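PDB 6YGA: N-alpha-acetyltransferase 35, NatC auxiliary subunit from Saccharomyces cerevisiae, which serves as the auxiliary subunit of the NatC N-terminal acetyltransferase, which acetylates the N-terminal methionine of the L-A virus Gag protein. Local coordinates for residues B[323-334]-B[398-409]. Sequence-based numbering, arbitrary orientation.
Sequences YQFAKFFNKLEQ and WYQNCSQNTCRY. With EDO (1,2-ethanediol), chain C; EDO (1,2-ethanediol), chain X.
Ala326 sets its CB among Tyr399 CD1, Cys402 SG and Trp398 CZ3, 3.7 Å from CD1, where helices 319-328 and 386-402 of the TPR-like helical region pack at 33°, with local axes 9.3 Å apart. Beside it the Tyr323 ring and the six-membered ring of Trp398 lie within 5° of parallel, displaced so far that little of either covers the other; Tyr323 CE1 meets Trp398 CH2 at 3.4 Å. Lys327 CD reaches the edge of the indole, and Met442 of helix 433-456 touches both aromatic residues. From Asn330 onward the contact is largely polar. With CG swung opposite its backbone N (chi1 -163°), Asn330 sends ND2 to Cys402 O, 3.0 Å away, in an almost straight bond on a carbonyl lone pair; a weak second bond runs to Gln404 O. Arg335 N donates to Asn330 OD1, fixing the amide's rotation. Ser403 CB lies at the Phe329 ring edge, against CZ. Gln334 OE1 accepts from Thr406 N at 3.2 Å, the donor standing above the carbonyl plane. Asn405 N-caps the helix starting at 406, its OD1 taking Cys407 N and Arg408 N, and its ND2 hydrogen-bonds Asp176 OD1; Phe142 of the N-alpha-acetyltransferase 30 chain packs on Gln334 and Asn405. Lys331, bent along its chain, donates from NZ to Lys327 O and crosses Tyr409, whose OH bonds Glu449 OE2 and accepts from a water 3.2 Å away that also donates to Ala326 O.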
loop_
_atom_site.group_PDB
_atom_site.type_symbol
_atom_site.label_atom_id
_atom_site.label_comp_id
_atom_site.label_asym_id
_atom_site.label_seq_id
_atom_site.Cartn_x
_atom_site.Cartn_y
_atom_site.Cartn_z
ATOM N N TYR B 323 23.165 -5.558 2.399
ATOM C CA TYR B 323 22.475 -4.633 3.293
ATOM C C TYR B 323 22.253 -3.283 2.619
ATOM O O TYR B 323 21.140 -2.743 2.634
ATOM C CB TYR B 323 23.279 -4.486 4.588
ATOM C CG TYR B 323 22.740 -3.489 5.591
ATOM C CD1 TYR B 323 21.786 -3.860 6.532
ATOM C CD2 TYR B 323 23.211 -2.184 5.616
ATOM C CE1 TYR B 323 21.303 -2.950 7.456
ATOM C CE2 TYR B 323 22.736 -1.269 6.534
ATOM C CZ TYR B 323 21.783 -1.655 7.452
ATOM O OH TYR B 323 21.312 -0.739 8.364
ATOM N N GLN B 324 23.300 -2.735 1.998
ATOM C CA GLN B 324 23.169 -1.455 1.306
ATOM C C GLN B 324 22.336 -1.579 0.036
ATOM O O GLN B 324 21.688 -0.607 -0.374
ATOM C CB GLN B 324 24.551 -0.886 0.988
ATOM C CG GLN B 324 25.366 -0.508 2.220
ATOM C CD GLN B 324 24.953 0.826 2.822
ATOM O OE1 GLN B 324 23.766 1.102 3.001
ATOM N NE2 GLN B 324 25.936 1.662 3.135
ATOM N N PHE B 325 22.340 -2.752 -0.603
ATOM C CA PHE B 325 21.439 -2.961 -1.731
ATOM C C PHE B 325 19.987 -2.871 -1.283
ATOM O O PHE B 325 19.162 -2.233 -1.947
ATOM C CB PHE B 325 21.715 -4.310 -2.398
ATOM C CG PHE B 325 20.810 -4.606 -3.570
ATOM C CD1 PHE B 325 19.588 -5.239 -3.382
ATOM C CD2 PHE B 325 21.182 -4.254 -4.859
ATOM C CE1 PHE B 325 18.755 -5.509 -4.452
ATOM C CE2 PHE B 325 20.353 -4.525 -5.935
ATOM C CZ PHE B 325 19.138 -5.151 -5.731
ATOM N N ALA B 326 19.657 -3.497 -0.152
ATOM C CA ALA B 326 18.297 -3.410 0.367
ATOM C C ALA B 326 17.945 -1.992 0.798
ATOM O O ALA B 326 16.776 -1.600 0.733
ATOM C CB ALA B 326 18.112 -4.375 1.535
ATOM N N LYS B 327 18.932 -1.211 1.239
ATOM C CA LYS B 327 18.635 0.131 1.728
ATOM C C LYS B 327 18.358 1.101 0.589
ATOM O O LYS B 327 17.674 2.109 0.796
ATOM C CB LYS B 327 19.787 0.652 2.588
ATOM C CG LYS B 327 19.888 -0.010 3.949
ATOM C CD LYS B 327 19.070 0.729 5.001
ATOM C CE LYS B 327 19.707 2.068 5.351
ATOM N NZ LYS B 327 18.994 2.781 6.450
ATOM N N PHE B 328 18.865 0.819 -0.613
ATOM C CA PHE B 328 18.840 1.788 -1.697
ATOM C C PHE B 328 18.095 1.345 -2.950
ATOM O O PHE B 328 17.682 2.214 -3.725
ATOM C CB PHE B 328 20.272 2.171 -2.105
ATOM C CG PHE B 328 20.960 3.093 -1.135
ATOM C CD1 PHE B 328 20.759 4.463 -1.200
ATOM C CD2 PHE B 328 21.816 2.593 -0.165
ATOM C CE1 PHE B 328 21.393 5.319 -0.315
ATOM C CE2 PHE B 328 22.454 3.444 0.725
ATOM C CZ PHE B 328 22.242 4.809 0.649
ATOM N N PHE B 329 17.907 0.041 -3.179
ATOM C CA PHE B 329 17.359 -0.385 -4.466
ATOM C C PHE B 329 15.918 0.066 -4.648
ATOM O O PHE B 329 15.469 0.259 -5.783
ATOM C CB PHE B 329 17.466 -1.905 -4.621
ATOM C CG PHE B 329 16.229 -2.655 -4.204
ATOM C CD1 PHE B 329 15.973 -2.899 -2.866
ATOM C CD2 PHE B 329 15.332 -3.133 -5.151
ATOM C CE1 PHE B 329 14.840 -3.594 -2.473
ATOM C CE2 PHE B 329 14.195 -3.827 -4.767
ATOM C CZ PHE B 329 13.949 -4.060 -3.425
ATOM N N ASN B 330 15.186 0.255 -3.550
ATOM C CA ASN B 330 13.770 0.597 -3.587
ATOM C C ASN B 330 13.488 1.880 -2.815
ATOM O O ASN B 330 12.364 2.095 -2.355
ATOM C CB ASN B 330 12.943 -0.564 -3.029
ATOM C CG ASN B 330 11.472 -0.475 -3.390
ATOM O OD1 ASN B 330 11.113 0.031 -4.452
ATOM N ND2 ASN B 330 10.613 -0.953 -2.498
ATOM N N LYS B 331 14.490 2.744 -2.669
ATOM C CA LYS B 331 14.416 3.874 -1.750
ATOM C C LYS B 331 14.114 5.198 -2.432
ATOM O O LYS B 331 13.341 5.998 -1.901
ATOM C CB LYS B 331 15.731 3.998 -0.973
ATOM C CG LYS B 331 15.711 5.014 0.156
ATOM C CD LYS B 331 14.580 4.733 1.141
ATOM C CE LYS B 331 14.688 3.349 1.779
ATOM N NZ LYS B 331 15.919 3.170 2.597
ATOM N N LEU B 332 14.724 5.457 -3.589
ATOM C CA LEU B 332 14.538 6.744 -4.248
ATOM C C LEU B 332 13.157 6.845 -4.883
ATOM O O LEU B 332 12.521 7.905 -4.837
ATOM C CB LEU B 332 15.641 6.954 -5.278
ATOM C CG LEU B 332 17.023 7.042 -4.629
ATOM C CD1 LEU B 332 18.093 7.122 -5.686
ATOM C CD2 LEU B 332 17.093 8.246 -3.705
ATOM N N GLU B 333 12.676 5.757 -5.479
ATOM C CA GLU B 333 11.307 5.695 -5.968
ATOM C C GLU B 333 10.845 4.247 -5.932
ATOM O O GLU B 333 11.654 3.315 -5.937
ATOM C CB GLU B 333 11.173 6.279 -7.382
ATOM C CG GLU B 333 11.897 5.495 -8.461
ATOM C CD GLU B 333 11.750 6.122 -9.835
ATOM O OE1 GLU B 333 11.275 7.275 -9.921
ATOM O OE2 GLU B 333 12.109 5.461 -10.832
ATOM N N GLN B 334 9.528 4.070 -5.888
ATOM C CA GLN B 334 8.952 2.740 -5.745
ATOM C C GLN B 334 9.179 1.919 -7.010
ATOM O O GLN B 334 8.810 2.340 -8.109
ATOM C CB GLN B 334 7.460 2.847 -5.435
ATOM C CG GLN B 334 6.775 1.514 -5.186
ATOM C CD GLN B 334 5.394 1.674 -4.579
ATOM O OE1 GLN B 334 5.194 2.476 -3.666
ATOM N NE2 GLN B 334 4.433 0.914 -5.088
ATOM N N TRP B 398 13.486 -8.369 7.725
ATOM C CA TRP B 398 13.923 -6.994 7.506
ATOM C C TRP B 398 14.238 -6.749 6.034
ATOM O O TRP B 398 13.882 -5.702 5.482
ATOM C CB TRP B 398 15.137 -6.681 8.385
ATOM C CG TRP B 398 15.679 -5.299 8.188
ATOM C CD1 TRP B 398 15.338 -4.175 8.884
ATOM C CD2 TRP B 398 16.654 -4.890 7.220
ATOM N NE1 TRP B 398 16.042 -3.093 8.412
ATOM C CE2 TRP B 398 16.856 -3.505 7.391
ATOM C CE3 TRP B 398 17.376 -5.561 6.229
ATOM C CZ2 TRP B 398 17.752 -2.779 6.605
ATOM C CZ3 TRP B 398 18.265 -4.837 5.449
ATOM C CH2 TRP B 398 18.444 -3.462 5.641
ATOM N N TYR B 399 14.903 -7.705 5.381
ATOM C CA TYR B 399 15.201 -7.562 3.958
ATOM C C TYR B 399 13.923 -7.541 3.132
ATOM O O TYR B 399 13.780 -6.737 2.204
ATOM C CB TYR B 399 16.114 -8.696 3.490
ATOM C CG TYR B 399 17.588 -8.466 3.736
ATOM C CD1 TYR B 399 18.371 -7.801 2.801
ATOM C CD2 TYR B 399 18.197 -8.923 4.897
ATOM C CE1 TYR B 399 19.717 -7.589 3.017
ATOM C CE2 TYR B 399 19.545 -8.717 5.124
ATOM C CZ TYR B 399 20.300 -8.048 4.179
ATOM O OH TYR B 399 21.642 -7.836 4.390
ATOM N N GLN B 400 12.982 -8.433 3.454
ATOM C CA GLN B 400 11.746 -8.527 2.687
ATOM C C GLN B 400 10.920 -7.253 2.809
ATOM O O GLN B 400 10.265 -6.837 1.847
ATOM C CB GLN B 400 10.942 -9.746 3.146
ATOM C CG GLN B 400 9.664 -9.986 2.361
ATOM C CD GLN B 400 9.194 -11.429 2.434
ATOM O OE1 GLN B 400 9.995 -12.351 2.598
ATOM N NE2 GLN B 400 7.887 -11.629 2.308
ATOM N N ASN B 401 10.949 -6.611 3.980
ATOM C CA ASN B 401 10.206 -5.370 4.162
ATOM C C ASN B 401 10.716 -4.256 3.257
ATOM O O ASN B 401 9.957 -3.330 2.946
ATOM C CB ASN B 401 10.267 -4.938 5.629
ATOM C CG ASN B 401 9.424 -3.716 5.909
ATOM O OD1 ASN B 401 8.194 -3.778 5.887
ATOM N ND2 ASN B 401 10.078 -2.598 6.184
ATOM N N CYS B 402 11.972 -4.333 2.807
ATOM C CA CYS B 402 12.525 -3.274 1.969
ATOM C C CYS B 402 11.837 -3.189 0.614
ATOM O O CYS B 402 11.792 -2.109 0.018
ATOM C CB CYS B 402 14.027 -3.475 1.774
ATOM S SG CYS B 402 14.990 -3.256 3.276
ATOM N N SER B 403 11.302 -4.297 0.106
ATOM C CA SER B 403 10.663 -4.278 -1.200
ATOM C C SER B 403 9.157 -4.057 -1.119
ATOM O O SER B 403 8.453 -4.299 -2.104
ATOM C CB SER B 403 10.962 -5.573 -1.958
ATOM O OG SER B 403 10.181 -6.634 -1.452
ATOM N N GLN B 404 8.647 -3.606 0.025
ATOM C CA GLN B 404 7.240 -3.259 0.127
ATOM C C GLN B 404 7.002 -1.874 -0.469
ATOM O O GLN B 404 7.940 -1.123 -0.749
ATOM C CB GLN B 404 6.778 -3.309 1.584
ATOM C CG GLN B 404 6.994 -4.658 2.254
ATOM C CD GLN B 404 6.346 -5.793 1.486
ATOM O OE1 GLN B 404 5.190 -5.699 1.075
ATOM N NE2 GLN B 404 7.098 -6.869 1.272
ATOM N N ASN B 405 5.730 -1.530 -0.670
ATOM C CA ASN B 405 5.433 -0.198 -1.175
ATOM C C ASN B 405 5.728 0.849 -0.100
ATOM O O ASN B 405 6.016 0.533 1.058
ATOM C CB ASN B 405 3.985 -0.098 -1.664
ATOM C CG ASN B 405 2.963 -0.263 -0.550
ATOM O OD1 ASN B 405 2.828 0.597 0.322
ATOM N ND2 ASN B 405 2.212 -1.356 -0.598
ATOM N N THR B 406 5.646 2.120 -0.503
ATOM C CA THR B 406 6.127 3.209 0.343
ATOM C C THR B 406 5.326 3.358 1.633
ATOM O O THR B 406 5.852 3.903 2.610
ATOM C CB THR B 406 6.123 4.525 -0.443
ATOM O OG1 THR B 406 6.813 5.531 0.309
ATOM C CG2 THR B 406 4.700 4.991 -0.716
ATOM N N CYS B 407 4.082 2.879 1.669
ATOM C CA CYS B 407 3.295 2.897 2.896
ATOM C C CYS B 407 3.533 1.652 3.745
ATOM O O CYS B 407 3.748 1.758 4.956
ATOM C CB CYS B 407 1.808 3.032 2.566
ATOM S SG CYS B 407 1.353 4.627 1.865
ATOM N N ARG B 408 3.493 0.468 3.125
ATOM C CA ARG B 408 3.732 -0.763 3.871
ATOM C C ARG B 408 5.152 -0.819 4.417
ATOM O O ARG B 408 5.399 -1.481 5.432
ATOM C CB ARG B 408 3.466 -1.981 2.985
ATOM C CG ARG B 408 2.013 -2.162 2.591
ATOM C CD ARG B 408 1.177 -2.641 3.761
ATOM N NE ARG B 408 -0.203 -2.915 3.371
ATOM C CZ ARG B 408 -1.066 -3.593 4.119
ATOM N NH1 ARG B 408 -0.690 -4.072 5.298
ATOM N NH2 ARG B 408 -2.304 -3.800 3.688
ATOM N N TYR B 409 6.095 -0.145 3.756
ATOM C CA TYR B 409 7.469 -0.115 4.242
ATOM C C TYR B 409 7.527 0.424 5.666
ATOM O O TYR B 409 8.153 -0.177 6.545
ATOM C CB TYR B 409 8.332 0.721 3.295
ATOM C CG TYR B 409 9.761 0.930 3.743
ATOM C CD1 TYR B 409 10.656 -0.134 3.819
ATOM C CD2 TYR B 409 10.223 2.198 4.068
ATOM C CE1 TYR B 409 11.968 0.063 4.221
ATOM C CE2 TYR B 409 11.527 2.407 4.468
ATOM C CZ TYR B 409 12.395 1.340 4.542
ATOM O OH TYR B 409 13.695 1.560 4.941
HETATM C C1 EDO C . 19.555 4.944 3.110
HETATM O O1 EDO C . 18.147 5.105 3.316
HETATM C C2 EDO C . 20.312 5.589 4.266
HETATM O O2 EDO C . 21.715 5.340 4.121
HETATM C C1 EDO X . 2.665 -4.716 7.269
HETATM O O1 EDO X . 1.369 -4.130 7.446
HETATM C C2 EDO X . 3.441 -3.925 6.221
HETATM O O2 EDO X . 4.730 -4.514 6.008
HETATM O O HOH W 1 15.059 0.008 2.483
#